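Local coordinates for protein proteolytically activated form of PPO4 Tyrosinase (Agaricus bisporus var. bisporus H97, PDB 4OUA) that oxidises monophenols and o-diphenols to reactive o-quinones at a two-copper site, the first step of melanin synthesis, at residues G7-V12 with A122-R127; V12-D17 with S350-D355; W292-P297 with D363-Y368. All blocks are in the same frame, centred on the assembly; numbering follows the deposited sequence.

Contact 1 of 3, residues G7-V12 with A122-R127; sequences GPTGGV and AAEDLR
Gly-10 and Glu-124 bring the two backbones closest, their CA atoms 5.0 Å apart. Residues 7-12 form an irregular loop, and residues 122-127 cover the last turn of helix 116-125 and the turn after it. The touching parts run 114° apart. Arg-127 carries the contact. Its side chain bends at chi2 (-68°), which turns CD from the line of the chain. NH1 stays on its own segment, donating to Glu-124 O at 2.8 Å and to Leu-126 O at 2.9 Å. Both bonds are fairly straight and lie near the guanidinium plane. NH2 crosses to the loop and makes weak bonds to Gly-11 O (2.6 Å) and Thr-9 O (3.3 Å). NE donates to Asn-348 O. Pro-8 lies over one face toward the rim, its CG 3.5 Å from Arg-127 NE. Thr-9 CG2 meets Glu-124 OE1. An alanine at Arg-127 would probably leave the carbonyls of Thr-9, Gly-11 and Glu-124 without these donors and open a gap beside Pro-8. One arginine side chain thus links backbone carbonyls of both segments and joins the N-terminal loop to the end of helix 116-125, within the tyrosinase fold.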
# COMPACT_ATOMS: atom_id res chain seq x y z
N GLY A 7 2.44 12.90 -6.41
CA GLY A 7 2.21 12.79 -4.99
C GLY A 7 1.21 13.82 -4.49
O GLY A 7 0.76 14.66 -5.26
N PRO A 8 0.87 13.75 -3.19
CA PRO A 8 -0.11 14.65 -2.58
C PRO A 8 0.38 16.09 -2.51
O PRO A 8 1.48 16.39 -2.96
CB PRO A 8 -0.30 14.06 -1.18
CG PRO A 8 1.00 13.39 -0.89
CD PRO A 8 1.46 12.82 -2.21
N THR A 9 -0.44 16.97 -1.94
CA THR A 9 -0.08 18.37 -1.82
C THR A 9 -0.19 18.84 -0.37
O THR A 9 -0.76 18.14 0.47
CB THR A 9 -0.98 19.26 -2.70
OG1 THR A 9 -0.46 20.60 -2.72
CG2 THR A 9 -2.40 19.28 -2.16
N GLY A 10 0.36 20.01 -0.08
CA GLY A 10 0.27 20.60 1.24
C GLY A 10 1.51 20.37 2.09
O GLY A 10 1.42 20.29 3.32
N GLY A 11 2.66 20.28 1.44
CA GLY A 11 3.92 20.08 2.15
C GLY A 11 4.13 18.64 2.58
O GLY A 11 3.37 17.75 2.19
N VAL A 12 5.16 18.41 3.39
CA VAL A 12 5.47 17.07 3.86
C VAL A 12 4.73 16.73 5.15
O VAL A 12 5.08 17.23 6.22
CB VAL A 12 6.98 16.89 4.09
CG1 VAL A 12 7.26 15.54 4.73
CG2 VAL A 12 7.74 17.02 2.77
N ALA A 122 -7.41 19.69 6.62
CA ALA A 122 -7.31 18.27 6.94
C ALA A 122 -7.07 17.44 5.68
O ALA A 122 -6.30 16.48 5.70
CB ALA A 122 -8.56 17.80 7.66
N ALA A 123 -7.74 17.82 4.60
CA ALA A 123 -7.56 17.16 3.32
C ALA A 123 -6.14 17.38 2.81
O ALA A 123 -5.53 16.49 2.21
CB ALA A 123 -8.58 17.66 2.31
N GLU A 124 -5.62 18.58 3.06
CA GLU A 124 -4.26 18.93 2.67
C GLU A 124 -3.23 18.10 3.44
O GLU A 124 -2.18 17.75 2.90
CB GLU A 124 -4.01 20.42 2.91
CG GLU A 124 -4.78 21.33 1.98
CD GLU A 124 -4.28 21.26 0.55
OE1 GLU A 124 -3.07 21.01 0.36
OE2 GLU A 124 -5.09 21.47 -0.37
N ASP A 125 -3.54 17.77 4.69
CA ASP A 125 -2.64 16.99 5.53
C ASP A 125 -2.89 15.50 5.39
O ASP A 125 -2.12 14.68 5.89
CB ASP A 125 -2.78 17.40 7.00
CG ASP A 125 -2.46 18.86 7.24
OD1 ASP A 125 -1.76 19.46 6.40
OD2 ASP A 125 -2.92 19.40 8.27
N LEU A 126 -3.97 15.14 4.70
CA LEU A 126 -4.37 13.74 4.58
C LEU A 126 -3.32 12.90 3.85
O LEU A 126 -2.89 13.24 2.75
CB LEU A 126 -5.71 13.62 3.86
CG LEU A 126 -6.25 12.20 3.73
CD1 LEU A 126 -6.38 11.55 5.10
CD2 LEU A 126 -7.58 12.18 3.00
N ARG A 127 -2.93 11.80 4.48
CA ARG A 127 -1.97 10.86 3.90
C ARG A 127 -2.42 9.43 4.16
O ARG A 127 -3.23 9.19 5.05
CB ARG A 127 -0.57 11.09 4.47
CG ARG A 127 -0.01 12.48 4.23
CD ARG A 127 0.30 12.71 2.76
NE ARG A 127 1.03 13.96 2.55
CZ ARG A 127 0.46 15.15 2.44
NH1 ARG A 127 -0.86 15.27 2.53
NH2 ARG A 127 1.20 16.24 2.25

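Contact 2 of 3, residues V12-D17 with S350-D355; sequences VKNRLD and SYPDFD
Asn-14 and Ser-350 form a parallel beta bridge, CA to CA 4.7 Å, between the N-terminal strand 13-14 and strand 349-350. Tyr-349, Ser-350 and Tyr-351 match the Tyr-x-Tyr tyrosine motif found near the end of the catalytic domain in this family. Two backbone bonds hold the bridge. Arg-15 N donates to Ser-350 O at 2.8 Å. Ser-350 N gives a weak bond to Lys-13 O. Apolar packing is slight, with Val-12 CG1 on Ser-350 CB at 4.0 Å. Pro-352 CD makes a carbon-to-carbonyl contact with Arg-15 O at 3.3 Å. The Arg-15 chain is extended from CG to NE and passes Tyr-351 with CD 3.9 Å from CE1. Guanidinium and ring planes stand 87° apart. Arg-15 NH1 makes a weak bond to Tyr-351 OH. Each group has a stronger partner elsewhere: Glu-98 forms a salt bridge with Arg-15, and Asp-286 takes the Tyr-351 hydroxyl. Arg-15 also makes a cation-pi contact with Tyr-349. Asn-14 and Asp-355 meet tip to tip with nearly coplanar end groups. Asn-14 ND2 donates to the syn lone pair of Asp-355 OD1 at 2.9 Å.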
# COMPACT_ATOMS: atom_id res chain seq x y z
N VAL A 12 5.16 18.41 3.39
CA VAL A 12 5.47 17.07 3.86
C VAL A 12 4.73 16.73 5.15
O VAL A 12 5.08 17.23 6.22
CB VAL A 12 6.98 16.89 4.09
CG1 VAL A 12 7.26 15.54 4.73
CG2 VAL A 12 7.74 17.02 2.77
N LYS A 13 3.71 15.89 5.03
CA LYS A 13 2.94 15.45 6.19
C LYS A 13 3.18 13.97 6.47
O LYS A 13 3.65 13.23 5.61
CB LYS A 13 1.45 15.71 5.99
CG LYS A 13 1.09 17.19 5.96
CD LYS A 13 1.56 17.89 7.23
CE LYS A 13 1.13 19.35 7.24
NZ LYS A 13 1.61 20.07 6.02
N ASN A 14 2.86 13.54 7.69
CA ASN A 14 3.09 12.16 8.10
C ASN A 14 1.94 11.22 7.78
O ASN A 14 0.77 11.59 7.88
CB ASN A 14 3.39 12.10 9.60
CG ASN A 14 4.79 12.55 9.93
OD1 ASN A 14 5.68 12.55 9.08
ND2 ASN A 14 5.00 12.94 11.19
N ARG A 15 2.29 10.00 7.38
CA ARG A 15 1.33 8.92 7.30
C ARG A 15 1.16 8.34 8.69
O ARG A 15 2.10 7.75 9.24
CB ARG A 15 1.78 7.86 6.30
CG ARG A 15 1.95 8.38 4.88
CD ARG A 15 2.49 7.30 3.95
NE ARG A 15 2.53 7.76 2.57
CZ ARG A 15 3.04 7.05 1.57
NH1 ARG A 15 3.56 5.85 1.80
NH2 ARG A 15 3.04 7.54 0.34
N LEU A 16 -0.02 8.51 9.27
CA LEU A 16 -0.24 8.12 10.66
C LEU A 16 -0.45 6.62 10.81
O LEU A 16 -0.84 5.93 9.86
CB LEU A 16 -1.44 8.87 11.23
CG LEU A 16 -1.38 10.39 11.18
CD1 LEU A 16 -2.59 11.00 11.87
CD2 LEU A 16 -0.10 10.90 11.82
N ASP A 17 -0.19 6.11 12.01
CA ASP A 17 -0.53 4.75 12.36
C ASP A 17 -2.05 4.62 12.39
O ASP A 17 -2.73 5.45 13.00
CB ASP A 17 0.07 4.37 13.72
CG ASP A 17 -0.12 2.90 14.06
OD1 ASP A 17 -1.26 2.50 14.36
OD2 ASP A 17 0.88 2.16 14.05
N SER A 350 5.99 11.37 4.93
CA SER A 350 7.00 10.86 5.85
C SER A 350 6.32 10.07 6.95
O SER A 350 5.10 9.91 6.95
CB SER A 350 7.82 12.01 6.44
OG SER A 350 8.78 11.52 7.37
N TYR A 351 7.10 9.57 7.90
CA TYR A 351 6.55 8.77 8.99
C TYR A 351 6.90 9.36 10.34
O TYR A 351 7.97 9.94 10.52
CB TYR A 351 7.04 7.32 8.88
CG TYR A 351 6.67 6.67 7.57
CD1 TYR A 351 5.45 6.05 7.41
CD2 TYR A 351 7.54 6.70 6.49
CE1 TYR A 351 5.10 5.46 6.20
CE2 TYR A 351 7.20 6.12 5.28
CZ TYR A 351 5.98 5.50 5.15
OH TYR A 351 5.63 4.91 3.95
N PRO A 352 5.98 9.22 11.31
CA PRO A 352 6.11 9.79 12.65
C PRO A 352 7.27 9.20 13.45
O PRO A 352 7.61 9.72 14.52
CB PRO A 352 4.77 9.45 13.31
CG PRO A 352 4.26 8.28 12.55
CD PRO A 352 4.72 8.47 11.15
N ASP A 353 7.86 8.12 12.94
CA ASP A 353 9.00 7.49 13.60
C ASP A 353 10.22 8.41 13.63
O ASP A 353 11.13 8.21 14.43
CB ASP A 353 9.36 6.17 12.90
CG ASP A 353 8.17 5.26 12.73
OD1 ASP A 353 7.44 5.40 11.72
OD2 ASP A 353 7.95 4.39 13.60
N PHE A 354 10.22 9.41 12.76
CA PHE A 354 11.37 10.29 12.60
C PHE A 354 11.17 11.68 13.20
O PHE A 354 12.04 12.54 13.08
CB PHE A 354 11.72 10.43 11.12
CG PHE A 354 12.01 9.12 10.43
CD1 PHE A 354 13.26 8.53 10.55
CD2 PHE A 354 11.05 8.50 9.67
CE1 PHE A 354 13.53 7.33 9.92
CE2 PHE A 354 11.31 7.30 9.04
CZ PHE A 354 12.56 6.71 9.16
N ASP A 355 10.02 11.89 13.84
CA ASP A 355 9.64 13.23 14.30
C ASP A 355 10.63 13.85 15.28
O ASP A 355 10.92 15.04 15.21
CB ASP A 355 8.24 13.20 14.93
CG ASP A 355 7.13 13.11 13.89
OD1 ASP A 355 7.39 13.44 12.71
OD2 ASP A 355 6.00 12.73 14.26

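Contact 3 of 3, residues W292-P297 with D363-Y368; sequences WQALYP and DLVRDY
The guanidinium of Arg-366 has the carbonyl oxygen of Leu-295 at its edge, near its plane, but is not hydrogen-bonded to it. Pro-297 comes to the same group obliquely, with CG 4.1 Å from Arg-366 NH1, and the two side chains cross at about a right angle. On the far side of helix 277-295, the Trp-292 ring carries Tyr-296 CB over one face, 3.8 Å above the plane and offset toward the rim. Phe-232 stacks with the same indole. Trp-292 NE1 and Tyr-296 OH bond to the backbone of Asn-226, away from helix 362-377.

Leu-295 and Arg-366 lie closest in the backbone, CA to CA 5.0 Å. Arg-366 starts with CG anti to the backbone N (chi1 176°) and runs past the last carbonyls of the helix. Its CB is 3.3 Å from Ala-294 O, and its CD is 3.3 Å from Leu-295 O. Arg-366 CA also makes a CA-H...O contact with Ala-294 O. The bend at chi3 (60°) sets NE off the line of the chain. NH2 then makes a weak salt bridge with Asp-363 OD1 at 3.4 Å, one turn earlier on its own helix. The charge would probably suit the carbonyl end of helix 277-295.

Apolar packing completes the contact. Ala-294 CB touches Val-365 CG1 at 4.0 Å, and Leu-295 CD2 rests on Arg-366 O. Ala-294 also packs on Ile-369, and Leu-295 on Ile-373. This is helix-to-helix packing: the C-terminal helix 362-377 lies against the end of helix 277-295, which carries the copper ligand His-282 in the helical core of the tyrosinase fold.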
# COMPACT_ATOMS: atom_id res chain seq x y z
N TRP A 292 14.49 1.08 7.42
CA TRP A 292 15.67 0.36 6.98
C TRP A 292 16.72 1.32 6.41
O TRP A 292 17.92 1.14 6.63
CB TRP A 292 15.30 -0.69 5.94
CG TRP A 292 16.47 -1.36 5.30
CD1 TRP A 292 17.12 -2.48 5.74
CD2 TRP A 292 17.13 -0.97 4.09
NE1 TRP A 292 18.15 -2.79 4.89
CE2 TRP A 292 18.17 -1.88 3.87
CE3 TRP A 292 16.94 0.08 3.18
CZ2 TRP A 292 19.02 -1.79 2.77
CZ3 TRP A 292 17.78 0.17 2.09
CH2 TRP A 292 18.81 -0.76 1.89
N GLN A 293 16.26 2.34 5.70
CA GLN A 293 17.15 3.37 5.16
C GLN A 293 17.91 4.08 6.27
O GLN A 293 19.06 4.48 6.09
CB GLN A 293 16.37 4.39 4.33
CG GLN A 293 15.82 3.86 3.02
CD GLN A 293 14.97 4.89 2.29
OE1 GLN A 293 13.84 4.62 1.90
NE2 GLN A 293 15.52 6.09 2.12
N ALA A 294 17.26 4.23 7.42
CA ALA A 294 17.88 4.89 8.57
C ALA A 294 19.03 4.06 9.12
O ALA A 294 20.03 4.60 9.59
CB ALA A 294 16.84 5.15 9.65
N LEU A 295 18.89 2.74 9.06
CA LEU A 295 19.92 1.84 9.56
C LEU A 295 21.02 1.61 8.53
O LEU A 295 22.20 1.50 8.87
CB LEU A 295 19.32 0.49 9.97
CG LEU A 295 18.30 0.51 11.11
CD1 LEU A 295 17.85 -0.90 11.45
CD2 LEU A 295 18.87 1.20 12.34
N TYR A 296 20.63 1.54 7.26
CA TYR A 296 21.58 1.24 6.19
C TYR A 296 21.66 2.34 5.14
O TYR A 296 21.31 2.12 3.98
CB TYR A 296 21.21 -0.08 5.51
CG TYR A 296 21.35 -1.29 6.40
CD1 TYR A 296 22.58 -1.90 6.59
CD2 TYR A 296 20.24 -1.82 7.06
CE1 TYR A 296 22.71 -3.01 7.40
CE2 TYR A 296 20.37 -2.93 7.88
CZ TYR A 296 21.60 -3.52 8.04
OH TYR A 296 21.73 -4.62 8.85
N PRO A 297 22.13 3.53 5.54
CA PRO A 297 22.27 4.65 4.59
C PRO A 297 23.32 4.35 3.53
O PRO A 297 24.33 3.71 3.84
CB PRO A 297 22.70 5.81 5.49
CG PRO A 297 23.36 5.17 6.65
CD PRO A 297 22.61 3.89 6.88
N ASP A 363 24.02 9.86 11.57
CA ASP A 363 24.54 9.04 12.65
C ASP A 363 23.58 9.02 13.84
O ASP A 363 23.28 7.96 14.40
CB ASP A 363 25.91 9.55 13.09
CG ASP A 363 26.71 8.51 13.84
OD1 ASP A 363 26.60 7.31 13.50
OD2 ASP A 363 27.46 8.88 14.77
N LEU A 364 23.08 10.20 14.21
CA LEU A 364 22.11 10.31 15.29
C LEU A 364 20.81 9.59 14.95
O LEU A 364 20.20 8.94 15.79
CB LEU A 364 21.83 11.78 15.61
CG LEU A 364 20.58 12.03 16.46
CD1 LEU A 364 20.68 11.33 17.81
CD2 LEU A 364 20.34 13.53 16.64
N VAL A 365 20.39 9.72 13.69
CA VAL A 365 19.17 9.08 13.22
C VAL A 365 19.29 7.56 13.27
O VAL A 365 18.36 6.87 13.70
CB VAL A 365 18.82 9.52 11.78
CG1 VAL A 365 17.67 8.69 11.23
CG2 VAL A 365 18.49 11.00 11.74
N ARG A 366 20.44 7.05 12.85
CA ARG A 366 20.67 5.61 12.83
C ARG A 366 20.63 5.01 14.23
O ARG A 366 20.24 3.85 14.41
CB ARG A 366 22.01 5.29 12.15
CG ARG A 366 22.37 3.81 12.18
CD ARG A 366 23.50 3.49 11.20
NE ARG A 366 24.72 4.23 11.50
CZ ARG A 366 25.79 4.25 10.71
NH1 ARG A 366 25.79 3.57 9.57
NH2 ARG A 366 26.87 4.95 11.06
N ASP A 367 21.02 5.80 15.22
CA ASP A 367 21.02 5.34 16.60
C ASP A 367 19.63 5.45 17.22
O ASP A 367 19.22 4.60 18.01
CB ASP A 367 22.03 6.13 17.44
CG ASP A 367 23.46 5.88 17.00
OD1 ASP A 367 23.74 4.78 16.48
OD2 ASP A 367 24.31 6.78 17.19
N TYR A 368 18.91 6.50 16.85
CA TYR A 368 17.55 6.71 17.34
C TYR A 368 16.60 5.66 16.78
O TYR A 368 15.83 5.05 17.52
CB TYR A 368 17.05 8.11 16.98
CG TYR A 368 15.65 8.40 17.45
CD1 TYR A 368 15.41 8.86 18.74
CD2 TYR A 368 14.56 8.22 16.61
CE1 TYR A 368 14.13 9.13 19.18
CE2 TYR A 368 13.27 8.48 17.04
CZ TYR A 368 13.07 8.94 18.33
OH TYR A 368 11.79 9.21 18.77

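In the fold
Contacts 1 and 2 are neighbours, with centres 12 Å apart. They share Val-12 and touch where Arg-127 packs on Lys-13, Asn-14 and Arg-15. Contact 3 lies farther out, its centre 16 Å from contact 2 and 26 Å from contact 1. Phe-354 meets Ala-294, and Asp-353 meets Tyr-368, so contacts 2 and 3 also touch. Along the chain, contact 1 closes before contact 3 opens, while contact 2 crosses both. The N-terminal loop and strand 13-14, the end of helix 116-125, the segment after strand 349-350, helix 362-377 and helix 277-295 form a connected series. Early and late segments of the chain are thereby joined to helices 116-125 and 277-295, the latter carrying copper ligand His-282.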